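Local coordinates for protein cellulase CEL9M (Clostridium cellulolyticum, PDB 1IA6) that probably hydrolyses internal beta-1,4-glucosidic linkages of cellulose and related beta-glucans, as a family 9 glycoside hydrolase that carries zinc and calcium, at residues F32-A37 with H383-A388; Y104-H109 with T178-A183; V119-A124 with P140-A145; K247-W252 with I280-N285; K251-W256 with A311-V316. All blocks are in the same frame, centred on the assembly; numbering follows the deposited sequence.

Interaction 1: F32-A37 with H383-A388; sequences FDWRGA and HLLTGA
Trp34 and His383 lie flat on one another in an offset stack, the imidazole over the five-membered ring of the indole with centroids 4.1 Å apart and planes only 7° from parallel. The two side chains run in opposite directions, which puts each CB over its partner's ring: Trp34 CB sits 3.7 Å from the centroid of the His383 imidazole, and His383 CB stands 3.5 Å from that of the Trp34 pyrrole ring. Two CH-pi contacts thus flank the stack. Trp34 can lie this way because its CG is turned between the backbone N and the carbonyl carbon (chi1 40°), in the type I turn that runs from Phe32 to Arg35. The opposite face of the indole rests on Phe32 CB, so the tryptophan is sandwiched. A wide, flat residue suits this slot, and its one polar atom is also served: Trp34 NE1 donates to a water 3.0 Å away, which passes a hydrogen bond on to Leu384 O. Phe32 extends the apolar layer, its CE1 lying 4.0 Å from Thr386 CB, while Thr386 O approaches the ring at its edge. Both segments belong to long loops. Helix 365-368 packs against Trp34 through Ala366 and Ala367, and helix 6-15 receives Phe32 on Ile15 and Thr386 on Asp12, so the paired loops are packed against both helices.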
# COMPACT_ATOMS: atom_id res chain seq x y z
N PHE A 32 -7.47 7.73 -16.89
CA PHE A 32 -7.78 6.67 -17.84
C PHE A 32 -9.20 6.83 -18.38
O PHE A 32 -10.17 6.74 -17.63
CB PHE A 32 -7.63 5.31 -17.17
CG PHE A 32 -6.25 5.06 -16.62
CD1 PHE A 32 -5.15 5.01 -17.47
CD2 PHE A 32 -6.06 4.87 -15.25
CE1 PHE A 32 -3.87 4.78 -16.96
CE2 PHE A 32 -4.78 4.63 -14.74
CZ PHE A 32 -3.69 4.59 -15.59
N ASP A 33 -9.32 7.06 -19.68
CA ASP A 33 -10.64 7.23 -20.28
C ASP A 33 -11.42 5.92 -20.32
O ASP A 33 -12.63 5.93 -20.57
CB ASP A 33 -10.52 7.82 -21.69
CG ASP A 33 -9.62 7.01 -22.59
OD1 ASP A 33 -9.79 5.78 -22.65
OD2 ASP A 33 -8.75 7.62 -23.26
N TRP A 34 -10.75 4.80 -20.06
CA TRP A 34 -11.42 3.50 -20.08
C TRP A 34 -12.03 3.10 -18.73
O TRP A 34 -12.56 2.00 -18.60
CB TRP A 34 -10.47 2.40 -20.57
CG TRP A 34 -9.06 2.50 -20.07
CD1 TRP A 34 -8.06 3.26 -20.58
CD2 TRP A 34 -8.50 1.79 -18.95
NE1 TRP A 34 -6.90 3.08 -19.86
CE2 TRP A 34 -7.15 2.18 -18.85
CE3 TRP A 34 -9.02 0.87 -18.02
CZ2 TRP A 34 -6.30 1.68 -17.86
CZ3 TRP A 34 -8.17 0.38 -17.03
CH2 TRP A 34 -6.82 0.78 -16.96
N ARG A 35 -11.94 3.99 -17.75
CA ARG A 35 -12.53 3.71 -16.44
C ARG A 35 -13.77 4.57 -16.23
O ARG A 35 -13.80 5.74 -16.61
CB ARG A 35 -11.53 4.00 -15.30
CG ARG A 35 -10.47 2.92 -15.08
CD ARG A 35 -11.07 1.52 -14.96
NE ARG A 35 -12.35 1.52 -14.25
CZ ARG A 35 -12.49 1.65 -12.93
NH1 ARG A 35 -11.43 1.79 -12.14
NH2 ARG A 35 -13.71 1.66 -12.41
N GLY A 36 -14.80 3.97 -15.62
CA GLY A 36 -16.03 4.68 -15.36
C GLY A 36 -16.67 4.21 -14.06
O GLY A 36 -16.05 3.47 -13.30
N ALA A 37 -17.90 4.63 -13.81
CA ALA A 37 -18.62 4.24 -12.60
C ALA A 37 -18.79 2.73 -12.50
O ALA A 37 -19.11 2.07 -13.48
CB ALA A 37 -19.99 4.92 -12.55
N HIS A 383 -5.68 -1.94 -22.87
CA HIS A 383 -5.36 -0.62 -22.34
C HIS A 383 -4.02 -0.58 -21.59
O HIS A 383 -3.60 -1.58 -21.01
CB HIS A 383 -6.48 -0.17 -21.40
CG HIS A 383 -7.84 -0.22 -22.03
ND1 HIS A 383 -8.20 0.60 -23.07
CD2 HIS A 383 -8.91 -1.01 -21.77
CE1 HIS A 383 -9.45 0.32 -23.43
NE2 HIS A 383 -9.90 -0.65 -22.66
N LEU A 384 -3.36 0.57 -21.62
CA LEU A 384 -2.07 0.73 -20.95
C LEU A 384 -2.27 1.05 -19.47
O LEU A 384 -2.82 2.10 -19.12
CB LEU A 384 -1.26 1.84 -21.62
CG LEU A 384 0.15 2.09 -21.06
CD1 LEU A 384 1.02 0.86 -21.30
CD2 LEU A 384 0.77 3.30 -21.73
N LEU A 385 -1.81 0.15 -18.60
CA LEU A 385 -1.94 0.32 -17.15
C LEU A 385 -0.74 1.09 -16.61
O LEU A 385 0.09 0.56 -15.88
CB LEU A 385 -2.04 -1.06 -16.49
CG LEU A 385 -2.33 -1.16 -14.99
CD1 LEU A 385 -3.66 -0.50 -14.67
CD2 LEU A 385 -2.37 -2.62 -14.57
N THR A 386 -0.67 2.37 -16.96
CA THR A 386 0.42 3.25 -16.56
C THR A 386 0.74 3.25 -15.07
O THR A 386 -0.15 3.42 -14.24
CB THR A 386 0.13 4.69 -17.00
OG1 THR A 386 -0.11 4.72 -18.41
CG2 THR A 386 1.30 5.61 -16.67
N GLY A 387 2.02 3.06 -14.75
CA GLY A 387 2.48 3.09 -13.37
C GLY A 387 2.41 1.83 -12.52
O GLY A 387 2.91 1.82 -11.40
N ALA A 388 1.84 0.76 -13.05
CA ALA A 388 1.73 -0.47 -12.27
C ALA A 388 3.04 -1.22 -12.12
O ALA A 388 3.77 -1.44 -13.08
CB ALA A 388 0.69 -1.41 -12.91
O HOH W 1 -4.18 3.98 -20.68

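Interaction 2: Y104-H109 with T178-A183; sequences YFLKSH and TKCLNA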
# COMPACT_ATOMS: atom_id res chain seq x y z
N TYR A 104 -13.81 6.89 1.82
CA TYR A 104 -14.35 5.54 1.93
C TYR A 104 -14.28 5.04 3.38
O TYR A 104 -15.25 4.47 3.88
CB TYR A 104 -13.58 4.62 0.98
CG TYR A 104 -13.88 3.14 1.11
CD1 TYR A 104 -15.17 2.63 0.92
CD2 TYR A 104 -12.85 2.24 1.40
CE1 TYR A 104 -15.42 1.26 1.01
CE2 TYR A 104 -13.10 0.87 1.49
CZ TYR A 104 -14.38 0.39 1.29
OH TYR A 104 -14.62 -0.97 1.38
N PHE A 105 -13.16 5.27 4.05
CA PHE A 105 -13.03 4.83 5.43
C PHE A 105 -14.06 5.50 6.33
O PHE A 105 -14.64 4.86 7.22
CB PHE A 105 -11.62 5.12 5.97
CG PHE A 105 -10.52 4.44 5.21
CD1 PHE A 105 -10.72 3.19 4.63
CD2 PHE A 105 -9.28 5.04 5.09
CE1 PHE A 105 -9.69 2.55 3.93
CE2 PHE A 105 -8.24 4.41 4.40
CZ PHE A 105 -8.45 3.16 3.82
N LEU A 106 -14.29 6.79 6.11
CA LEU A 106 -15.25 7.53 6.92
C LEU A 106 -16.67 7.02 6.71
O LEU A 106 -17.43 6.87 7.67
CB LEU A 106 -15.18 9.03 6.60
CG LEU A 106 -13.91 9.75 7.07
CD1 LEU A 106 -13.92 11.20 6.60
CD2 LEU A 106 -13.82 9.68 8.59
N LYS A 107 -17.03 6.74 5.46
CA LYS A 107 -18.37 6.22 5.15
C LYS A 107 -18.56 4.82 5.75
O LYS A 107 -19.68 4.44 6.11
CB LYS A 107 -18.57 6.17 3.63
CG LYS A 107 -18.61 7.55 3.00
CD LYS A 107 -18.51 7.50 1.48
CE LYS A 107 -19.70 6.80 0.85
NZ LYS A 107 -19.60 6.83 -0.64
N SER A 108 -17.47 4.07 5.86
CA SER A 108 -17.51 2.72 6.40
C SER A 108 -17.57 2.68 7.93
O SER A 108 -17.62 1.61 8.52
CB SER A 108 -16.29 1.92 5.93
OG SER A 108 -16.23 1.86 4.51
N HIS A 109 -17.57 3.85 8.56
CA HIS A 109 -17.61 3.97 10.02
C HIS A 109 -18.88 4.77 10.38
O HIS A 109 -18.80 5.94 10.77
CB HIS A 109 -16.35 4.71 10.50
CG HIS A 109 -16.19 4.78 11.99
ND1 HIS A 109 -16.27 3.67 12.80
CD2 HIS A 109 -15.90 5.82 12.81
CE1 HIS A 109 -16.04 4.01 14.05
NE2 HIS A 109 -15.81 5.31 14.09
N THR A 178 -9.76 17.17 10.80
CA THR A 178 -10.16 16.84 12.16
C THR A 178 -11.16 15.69 12.16
O THR A 178 -11.16 14.87 13.07
CB THR A 178 -10.75 18.07 12.87
OG1 THR A 178 -9.72 19.05 13.03
CG2 THR A 178 -11.29 17.69 14.25
N LYS A 179 -12.01 15.63 11.14
CA LYS A 179 -12.97 14.54 11.03
C LYS A 179 -12.18 13.24 10.91
O LYS A 179 -12.55 12.22 11.48
CB LYS A 179 -13.86 14.74 9.80
CG LYS A 179 -14.88 13.64 9.60
CD LYS A 179 -15.84 13.95 8.45
CE LYS A 179 -16.89 14.98 8.84
NZ LYS A 179 -16.30 16.31 9.17
N CYS A 180 -11.08 13.29 10.16
CA CYS A 180 -10.23 12.11 9.99
C CYS A 180 -9.58 11.70 11.31
O CYS A 180 -9.55 10.52 11.64
CB CYS A 180 -9.14 12.38 8.95
SG CYS A 180 -9.76 12.38 7.25
N LEU A 181 -9.06 12.68 12.05
CA LEU A 181 -8.41 12.38 13.33
C LEU A 181 -9.41 11.81 14.34
O LEU A 181 -9.09 10.87 15.07
CB LEU A 181 -7.76 13.64 13.91
CG LEU A 181 -6.96 13.44 15.21
CD1 LEU A 181 -5.79 12.49 14.96
CD2 LEU A 181 -6.44 14.79 15.71
N ASN A 182 -10.62 12.37 14.40
CA ASN A 182 -11.61 11.86 15.34
C ASN A 182 -11.95 10.40 15.00
O ASN A 182 -12.08 9.57 15.90
CB ASN A 182 -12.89 12.71 15.31
CG ASN A 182 -12.69 14.06 15.97
OD1 ASN A 182 -11.84 14.22 16.84
ND2 ASN A 182 -13.50 15.04 15.57
N ALA A 183 -12.07 10.10 13.72
CA ALA A 183 -12.37 8.72 13.31
C ALA A 183 -11.18 7.83 13.65
O ALA A 183 -11.36 6.70 14.11
CB ALA A 183 -12.66 8.66 11.81
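Leu106 reaches across to helix 174-193 with its two methyl groups divided between neighbouring turns. Its CG lies anti to the carbonyl carbon (chi1 -70°), and the fork that follows sends CD2 to Ala183 CB, 3.6 Å away, and CD1 to Lys179 CD at 3.8 Å. Cys180 SG is a looser neighbour of the same CD1, at 4.4 Å. Ala183 suits its place because a lone methyl lets the leucine branch come close to the helix. Lys179 starts with CG anti to its backbone N and then bends at chi3 and chi4; its aliphatic middle crosses Leu106 obliquely. Just beyond the end of helix 91-107, His109 CD2 comes within 4.4 Å of Ala183 CB, while its ND1 is bonded to Thr114 O and its NE2 to Glu186 OE1. Helix 152-169 touches both segments, meeting Phe105 through Ala161 and Ala183 through Leu162. Between the two segments the contact is thus apolar and depends on the fit of methyl groups; the His109-Glu186 bond, one turn further along helix 174-193, adds a directional tie.

Interaction 3: V119-A124 with P140-A145; sequences VGEGNA and PSLYKA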
# COMPACT_ATOMS: atom_id res chain seq x y z
N VAL A 119 -15.93 -5.50 1.04
CA VAL A 119 -17.07 -5.47 0.14
C VAL A 119 -16.72 -6.40 -1.00
O VAL A 119 -15.70 -6.21 -1.67
CB VAL A 119 -17.32 -4.05 -0.41
CG1 VAL A 119 -18.39 -4.09 -1.50
CG2 VAL A 119 -17.75 -3.14 0.72
N GLY A 120 -17.55 -7.42 -1.19
CA GLY A 120 -17.31 -8.40 -2.23
C GLY A 120 -16.86 -9.71 -1.62
O GLY A 120 -16.40 -9.75 -0.48
N GLU A 121 -16.99 -10.80 -2.37
CA GLU A 121 -16.58 -12.11 -1.90
C GLU A 121 -15.54 -12.61 -2.91
O GLU A 121 -15.85 -12.77 -4.09
CB GLU A 121 -17.79 -13.05 -1.83
CG GLU A 121 -17.55 -14.37 -1.11
CD GLU A 121 -16.73 -15.34 -1.93
OE1 GLU A 121 -17.20 -15.73 -3.02
OE2 GLU A 121 -15.63 -15.71 -1.50
N GLY A 122 -14.32 -12.81 -2.43
CA GLY A 122 -13.22 -13.23 -3.29
C GLY A 122 -13.41 -14.36 -4.28
O GLY A 122 -13.05 -14.24 -5.45
N ASN A 123 -13.94 -15.49 -3.82
CA ASN A 123 -14.13 -16.64 -4.69
C ASN A 123 -15.03 -16.34 -5.89
O ASN A 123 -14.67 -16.65 -7.02
CB ASN A 123 -14.68 -17.81 -3.89
CG ASN A 123 -13.74 -18.25 -2.79
OD1 ASN A 123 -12.61 -18.65 -3.06
ND2 ASN A 123 -14.20 -18.16 -1.54
N ALA A 124 -16.18 -15.75 -5.62
CA ALA A 124 -17.13 -15.42 -6.68
C ALA A 124 -16.61 -14.33 -7.60
O ALA A 124 -16.75 -14.41 -8.82
CB ALA A 124 -18.46 -15.00 -6.07
N PRO A 140 -21.69 -8.59 -1.41
CA PRO A 140 -21.98 -8.60 0.02
C PRO A 140 -21.00 -7.77 0.84
O PRO A 140 -19.81 -7.72 0.53
CB PRO A 140 -21.88 -10.08 0.37
CG PRO A 140 -20.75 -10.54 -0.51
CD PRO A 140 -21.08 -9.87 -1.84
N SER A 141 -21.51 -7.11 1.86
CA SER A 141 -20.67 -6.34 2.77
C SER A 141 -20.34 -7.47 3.74
O SER A 141 -20.94 -7.60 4.82
CB SER A 141 -21.49 -5.24 3.44
OG SER A 141 -22.05 -4.38 2.46
N LEU A 142 -19.40 -8.31 3.32
CA LEU A 142 -19.00 -9.51 4.03
C LEU A 142 -18.53 -9.44 5.48
O LEU A 142 -18.97 -10.23 6.31
CB LEU A 142 -17.97 -10.27 3.20
CG LEU A 142 -17.86 -11.77 3.47
CD1 LEU A 142 -19.22 -12.43 3.24
CD2 LEU A 142 -16.81 -12.38 2.55
N TYR A 143 -17.62 -8.51 5.78
CA TYR A 143 -17.09 -8.41 7.14
C TYR A 143 -17.17 -7.01 7.73
O TYR A 143 -17.09 -6.00 7.03
CB TYR A 143 -15.63 -8.86 7.18
CG TYR A 143 -15.36 -10.25 6.67
CD1 TYR A 143 -15.91 -11.37 7.30
CD2 TYR A 143 -14.52 -10.47 5.58
CE1 TYR A 143 -15.63 -12.66 6.86
CE2 TYR A 143 -14.23 -11.76 5.13
CZ TYR A 143 -14.79 -12.84 5.77
OH TYR A 143 -14.51 -14.12 5.33
N LYS A 144 -17.31 -6.96 9.05
CA LYS A 144 -17.36 -5.71 9.78
C LYS A 144 -16.79 -5.95 11.17
O LYS A 144 -16.88 -7.05 11.70
CB LYS A 144 -18.80 -5.20 9.89
CG LYS A 144 -19.68 -6.02 10.81
CD LYS A 144 -21.04 -5.36 11.00
CE LYS A 144 -21.94 -6.20 11.88
NZ LYS A 144 -23.28 -5.57 12.02
N ALA A 145 -16.19 -4.91 11.74
CA ALA A 145 -15.64 -5.00 13.07
C ALA A 145 -16.59 -4.27 14.01
O ALA A 145 -17.16 -3.24 13.65
CB ALA A 145 -14.26 -4.35 13.11
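Gly120 N and Pro140 O make the hydrogen bond that joins these segments, 2.9 Å long and nearly straight, with an N-H...O angle of 177°. The donor is tilted 17° from the carbonyl plane. Beside it, Val119 CA makes a CA-H...O contact with the same oxygen at 3.6 Å. Pro140 O also accepts a weak bond from Leu142 N, closing an inverse gamma turn centred on Ser141.

Apolar contacts are few and light. Pro140 CG lies 4.1 Å from Glu121 CB, and Leu142 CD2 lies 4.2 Å from Glu121 CG. Gly120 takes backbone angles at which a side chain would be jammed against the preceding carbonyl, which explains glycine here. Proline has no N-H, but its carbonyl serves as acceptor.

While its CB and CG touch across the contact, the carboxylate of Glu121 turns back to cap helix 122-125 within its own segment. Bent at chi2 (-75°), this N-cap residue takes Ala124 N on OE1 at 2.8 Å and Asn123 N on OE2 at 2.9 Å, both from above its plane. Gln201 also binds this end, through Glu121 OE2 and Gly122 N. The link prolongs the pairing of strands 115-119 and 143-145 in the small antiparallel sheet, near the zinc ligands Cys22 and His39. One straight backbone bond gives the contact direction, with light apolar packing beside it, and the carboxylate probably offsets the positive end of the helix dipole.

Interaction 4: K247-W252 with I280-N285; sequences KMQDKW and IEFNFN. Unlike the reference sequence in segment 280-285: Phe282 (reference Ile).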
# COMPACT_ATOMS: atom_id res chain seq x y z
N LYS A 247 9.88 -10.74 17.12
CA LYS A 247 9.70 -9.78 16.04
C LYS A 247 10.64 -8.59 16.12
O LYS A 247 10.58 -7.68 15.29
CB LYS A 247 8.25 -9.28 16.02
CG LYS A 247 7.28 -10.24 15.38
CD LYS A 247 7.65 -10.46 13.92
CE LYS A 247 6.65 -11.36 13.21
NZ LYS A 247 6.97 -11.46 11.75
N MET A 248 11.49 -8.57 17.14
CA MET A 248 12.46 -7.48 17.29
C MET A 248 13.68 -7.84 16.44
O MET A 248 14.65 -7.08 16.34
CB MET A 248 12.85 -7.27 18.75
CG MET A 248 11.69 -6.84 19.64
SD MET A 248 10.77 -5.43 18.95
CE MET A 248 11.64 -4.06 19.68
N GLN A 249 13.60 -9.01 15.83
CA GLN A 249 14.62 -9.53 14.93
C GLN A 249 13.86 -10.01 13.70
O GLN A 249 13.87 -11.20 13.36
CB GLN A 249 15.39 -10.68 15.59
CG GLN A 249 16.47 -10.22 16.56
CD GLN A 249 17.21 -11.38 17.21
OE1 GLN A 249 17.24 -12.49 16.68
NE2 GLN A 249 17.81 -11.12 18.37
N ASP A 250 13.19 -9.07 13.04
CA ASP A 250 12.38 -9.35 11.86
C ASP A 250 13.23 -9.64 10.63
O ASP A 250 13.99 -8.79 10.19
CB ASP A 250 11.46 -8.17 11.58
CG ASP A 250 10.24 -8.56 10.78
OD1 ASP A 250 10.36 -9.44 9.91
OD2 ASP A 250 9.15 -7.98 11.01
N LYS A 251 13.06 -10.83 10.07
CA LYS A 251 13.81 -11.24 8.88
C LYS A 251 12.98 -11.01 7.61
O LYS A 251 13.35 -11.46 6.52
CB LYS A 251 14.18 -12.72 8.97
CG LYS A 251 15.03 -13.09 10.17
CD LYS A 251 15.24 -14.59 10.24
CE LYS A 251 16.07 -14.98 11.45
NZ LYS A 251 16.19 -16.46 11.58
N TRP A 252 11.85 -10.32 7.76
CA TRP A 252 10.97 -10.05 6.64
C TRP A 252 11.13 -8.57 6.29
O TRP A 252 12.23 -8.03 6.32
CB TRP A 252 9.52 -10.36 7.04
CG TRP A 252 8.62 -10.71 5.89
CD1 TRP A 252 7.50 -10.04 5.49
CD2 TRP A 252 8.75 -11.83 5.01
NE1 TRP A 252 6.93 -10.67 4.41
CE2 TRP A 252 7.68 -11.78 4.09
CE3 TRP A 252 9.68 -12.88 4.90
CZ2 TRP A 252 7.50 -12.73 3.08
CZ3 TRP A 252 9.50 -13.83 3.89
CH2 TRP A 252 8.42 -13.74 3.00
N ILE A 280 15.91 -2.31 14.26
CA ILE A 280 16.10 -1.75 12.93
C ILE A 280 17.45 -2.17 12.35
O ILE A 280 17.54 -2.58 11.19
CB ILE A 280 16.03 -0.21 12.97
CG1 ILE A 280 14.61 0.23 13.35
CG2 ILE A 280 16.43 0.37 11.63
CD1 ILE A 280 13.54 -0.34 12.45
N GLU A 281 18.50 -2.07 13.16
CA GLU A 281 19.84 -2.45 12.71
C GLU A 281 19.88 -3.90 12.27
O GLU A 281 20.49 -4.23 11.25
CB GLU A 281 20.85 -2.23 13.83
CG GLU A 281 21.05 -0.78 14.23
CD GLU A 281 21.99 -0.63 15.41
OE1 GLU A 281 23.14 -1.11 15.31
OE2 GLU A 281 21.59 -0.03 16.43
N PHE A 282 19.23 -4.78 13.04
CA PHE A 282 19.20 -6.20 12.70
C PHE A 282 18.58 -6.41 11.33
O PHE A 282 19.17 -7.06 10.46
CB PHE A 282 18.39 -6.99 13.73
CG PHE A 282 18.25 -8.45 13.39
CD1 PHE A 282 19.23 -9.37 13.76
CD2 PHE A 282 17.17 -8.91 12.64
CE1 PHE A 282 19.13 -10.71 13.40
CE2 PHE A 282 17.06 -10.25 12.27
CZ PHE A 282 18.04 -11.15 12.65
N ASN A 283 17.38 -5.87 11.14
CA ASN A 283 16.68 -6.02 9.88
C ASN A 283 17.48 -5.49 8.70
O ASN A 283 17.58 -6.15 7.67
CB ASN A 283 15.31 -5.34 9.94
CG ASN A 283 14.60 -5.35 8.60
OD1 ASN A 283 14.67 -4.39 7.84
ND2 ASN A 283 13.92 -6.45 8.30
N PHE A 284 18.07 -4.31 8.85
CA PHE A 284 18.86 -3.73 7.78
C PHE A 284 20.08 -4.57 7.45
O PHE A 284 20.35 -4.85 6.28
CB PHE A 284 19.29 -2.30 8.14
CG PHE A 284 18.17 -1.29 8.14
CD1 PHE A 284 16.90 -1.64 7.69
CD2 PHE A 284 18.40 0.01 8.55
CE1 PHE A 284 15.87 -0.70 7.65
CE2 PHE A 284 17.37 0.96 8.52
CZ PHE A 284 16.11 0.60 8.07
N ASN A 285 20.81 -4.99 8.48
CA ASN A 285 22.00 -5.81 8.26
C ASN A 285 21.64 -7.17 7.69
O ASN A 285 22.43 -7.77 6.96
CB ASN A 285 22.79 -5.97 9.57
CG ASN A 285 23.50 -4.70 9.98
OD1 ASN A 285 23.93 -3.92 9.13
ND2 ASN A 285 23.65 -4.49 11.28
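Asn283 reaches from helix 274-289 into the loop 247-252. CB, 3.7 Å from Asp250 O, begins the approach; CG, anti to the backbone N (chi1 174°), follows at 3.8 Å from the same oxygen. At the tip, ND2 spends both hydrogens: one goes to Asp250 O at 3.0 Å, almost straight at 174°, the other to Trp252 O, also at 3.0 Å but more bent. Both acceptors lie in the amide plane, and each carbonyl is met from above its own plane. An asparagine suits this place because one NH2 can clasp two carbonyls. Asp250 OD1 takes Trp252 N in an Asx turn, consistent with those carbonyls being held at a spacing one amide can bridge. Phe282, which differs from the reference sequence, presents one ring face to Gln249 CB; its CD2 lies 3.5 Å from Gln249 CA, and Asp250 O and Lys251 CG come at the ring's edge. The chemistry is therefore divided: an amide satisfies two loop carbonyls, with Trp287 also donating to Trp252 O, beside CH-pi packing.

Interaction 5: K251-W256 with A311-V316; sequences KWTMCW and AAESMV. With SO4 (sulfate ion), chain E.
Met254 fills the middle of this buried contact, its thioether laid over helix 306-323. SD touches Val316 CG2 at 4.0 Å; beyond the bend at chi3 (82°), CE lies 4.0 Å from Ala312 CB and 3.9 Å from Met315 SD. A flexible, unbranched chain suits a site bounded by three different side chains, and the small Ala312 lets the loop come close, its CB lying 3.3 Å from Met254 O. Pro262 and Tyr69 add to the surroundings of Met254. Outward, Thr253 OG1, anti to its backbone N, donates to Glu313 OE1 at 2.6 Å, using the anti lone pair of the carboxylate. Phe284 and Trp287 pack against Glu313. Farther along the loop, Trp256 NE1 donates at 3.0 Å to O2 of a sulfate, probably from the crystallisation liquor, which Arg308 also binds. If Glu313 is charged, the threonine hydroxyl would offset part of the cost of burying it, and the bond gives the loop a directional tie to the helix besides its apolar packing.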
# COMPACT_ATOMS: atom_id res chain seq x y z
N LYS A 251 13.06 -10.83 10.07
CA LYS A 251 13.81 -11.24 8.88
C LYS A 251 12.98 -11.01 7.61
O LYS A 251 13.35 -11.46 6.52
CB LYS A 251 14.18 -12.72 8.97
CG LYS A 251 15.03 -13.09 10.17
CD LYS A 251 15.24 -14.59 10.24
CE LYS A 251 16.07 -14.98 11.45
NZ LYS A 251 16.19 -16.46 11.58
N TRP A 252 11.85 -10.32 7.76
CA TRP A 252 10.97 -10.05 6.64
C TRP A 252 11.13 -8.57 6.29
O TRP A 252 12.23 -8.03 6.32
CB TRP A 252 9.52 -10.36 7.04
CG TRP A 252 8.62 -10.71 5.89
CD1 TRP A 252 7.50 -10.04 5.49
CD2 TRP A 252 8.75 -11.83 5.01
NE1 TRP A 252 6.93 -10.67 4.41
CE2 TRP A 252 7.68 -11.78 4.09
CE3 TRP A 252 9.68 -12.88 4.90
CZ2 TRP A 252 7.50 -12.73 3.08
CZ3 TRP A 252 9.50 -13.83 3.89
CH2 TRP A 252 8.42 -13.74 3.00
N THR A 253 10.02 -7.92 5.96
CA THR A 253 10.05 -6.50 5.63
C THR A 253 8.65 -5.92 5.80
O THR A 253 7.71 -6.62 6.18
CB THR A 253 10.55 -6.26 4.18
OG1 THR A 253 10.71 -4.85 3.97
CG2 THR A 253 9.55 -6.80 3.17
N MET A 254 8.53 -4.63 5.52
CA MET A 254 7.24 -3.96 5.62
C MET A 254 6.28 -4.47 4.55
O MET A 254 6.61 -4.48 3.36
CB MET A 254 7.43 -2.45 5.46
CG MET A 254 6.13 -1.68 5.30
SD MET A 254 6.43 0.09 5.16
CE MET A 254 6.85 0.24 3.43
N CYS A 255 5.10 -4.90 4.98
CA CYS A 255 4.08 -5.37 4.05
C CYS A 255 2.74 -5.35 4.78
O CYS A 255 2.68 -5.08 5.98
CB CYS A 255 4.41 -6.77 3.52
SG CYS A 255 4.55 -8.07 4.75
N TRP A 256 1.66 -5.64 4.06
CA TRP A 256 0.33 -5.58 4.66
C TRP A 256 0.15 -6.37 5.95
O TRP A 256 -0.66 -5.99 6.79
CB TRP A 256 -0.75 -5.99 3.64
CG TRP A 256 -0.59 -7.36 3.06
CD1 TRP A 256 0.06 -7.69 1.90
CD2 TRP A 256 -1.07 -8.59 3.61
NE1 TRP A 256 0.00 -9.06 1.70
CE2 TRP A 256 -0.68 -9.63 2.74
CE3 TRP A 256 -1.80 -8.91 4.77
CZ2 TRP A 256 -0.99 -10.97 2.98
CZ3 TRP A 256 -2.11 -10.25 5.01
CH2 TRP A 256 -1.70 -11.26 4.12
N ALA A 311 11.04 -2.90 -2.97
CA ALA A 311 10.68 -1.49 -2.91
C ALA A 311 10.30 -1.07 -1.49
O ALA A 311 10.68 0.01 -1.04
CB ALA A 311 9.52 -1.20 -3.86
N ALA A 312 9.55 -1.92 -0.80
CA ALA A 312 9.12 -1.62 0.57
C ALA A 312 10.29 -1.50 1.54
O ALA A 312 10.34 -0.57 2.35
CB ALA A 312 8.14 -2.70 1.05
N GLU A 313 11.24 -2.43 1.47
CA GLU A 313 12.39 -2.37 2.36
C GLU A 313 13.21 -1.12 2.03
O GLU A 313 13.70 -0.43 2.92
CB GLU A 313 13.26 -3.62 2.21
CG GLU A 313 14.51 -3.66 3.10
CD GLU A 313 14.20 -3.88 4.58
OE1 GLU A 313 13.08 -4.33 4.91
OE2 GLU A 313 15.10 -3.62 5.41
N SER A 314 13.36 -0.83 0.74
CA SER A 314 14.13 0.33 0.32
C SER A 314 13.50 1.63 0.83
O SER A 314 14.21 2.56 1.21
CB SER A 314 14.26 0.36 -1.21
OG SER A 314 14.98 -0.78 -1.67
N MET A 315 12.17 1.68 0.84
CA MET A 315 11.49 2.88 1.32
C MET A 315 11.80 3.11 2.80
O MET A 315 12.10 4.23 3.21
CB MET A 315 9.98 2.76 1.13
CG MET A 315 9.23 3.99 1.63
SD MET A 315 7.46 3.76 1.77
CE MET A 315 7.05 5.12 2.86
N VAL A 316 11.73 2.05 3.61
CA VAL A 316 12.01 2.16 5.03
C VAL A 316 13.44 2.64 5.26
O VAL A 316 13.69 3.51 6.10
CB VAL A 316 11.80 0.81 5.75
CG1 VAL A 316 12.11 0.95 7.24
CG2 VAL A 316 10.36 0.34 5.56
S SO4 E . 0.37 -11.43 -1.37
O1 SO4 E . -0.61 -11.72 -2.43
O2 SO4 E . 0.36 -9.98 -1.09
O3 SO4 E . 1.72 -11.84 -1.83
O4 SO4 E . 0.02 -12.18 -0.15

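All five contacts lie within the family 9 catalytic module, a barrel of helices, and interaction 1 encloses the others along the chain by joining residues 346 positions apart. Interaction 3 is nested inside interaction 2, and the two touch where Tyr104 packs on Val119, their centres about 20 Å apart. Interactions 4 and 5 come later, share Lys251 and Trp252, and have centres about 11 Å apart; their consecutive helices 274-289 and 306-323 clasp one loop near the calcium site. Interactions 1 and 4, with centres about 38 Å apart, lie on opposite sides of the chain's centre. Interactions 1 and 3 lie near the zinc site, so contacts between distant parts of the chain occur around both metals.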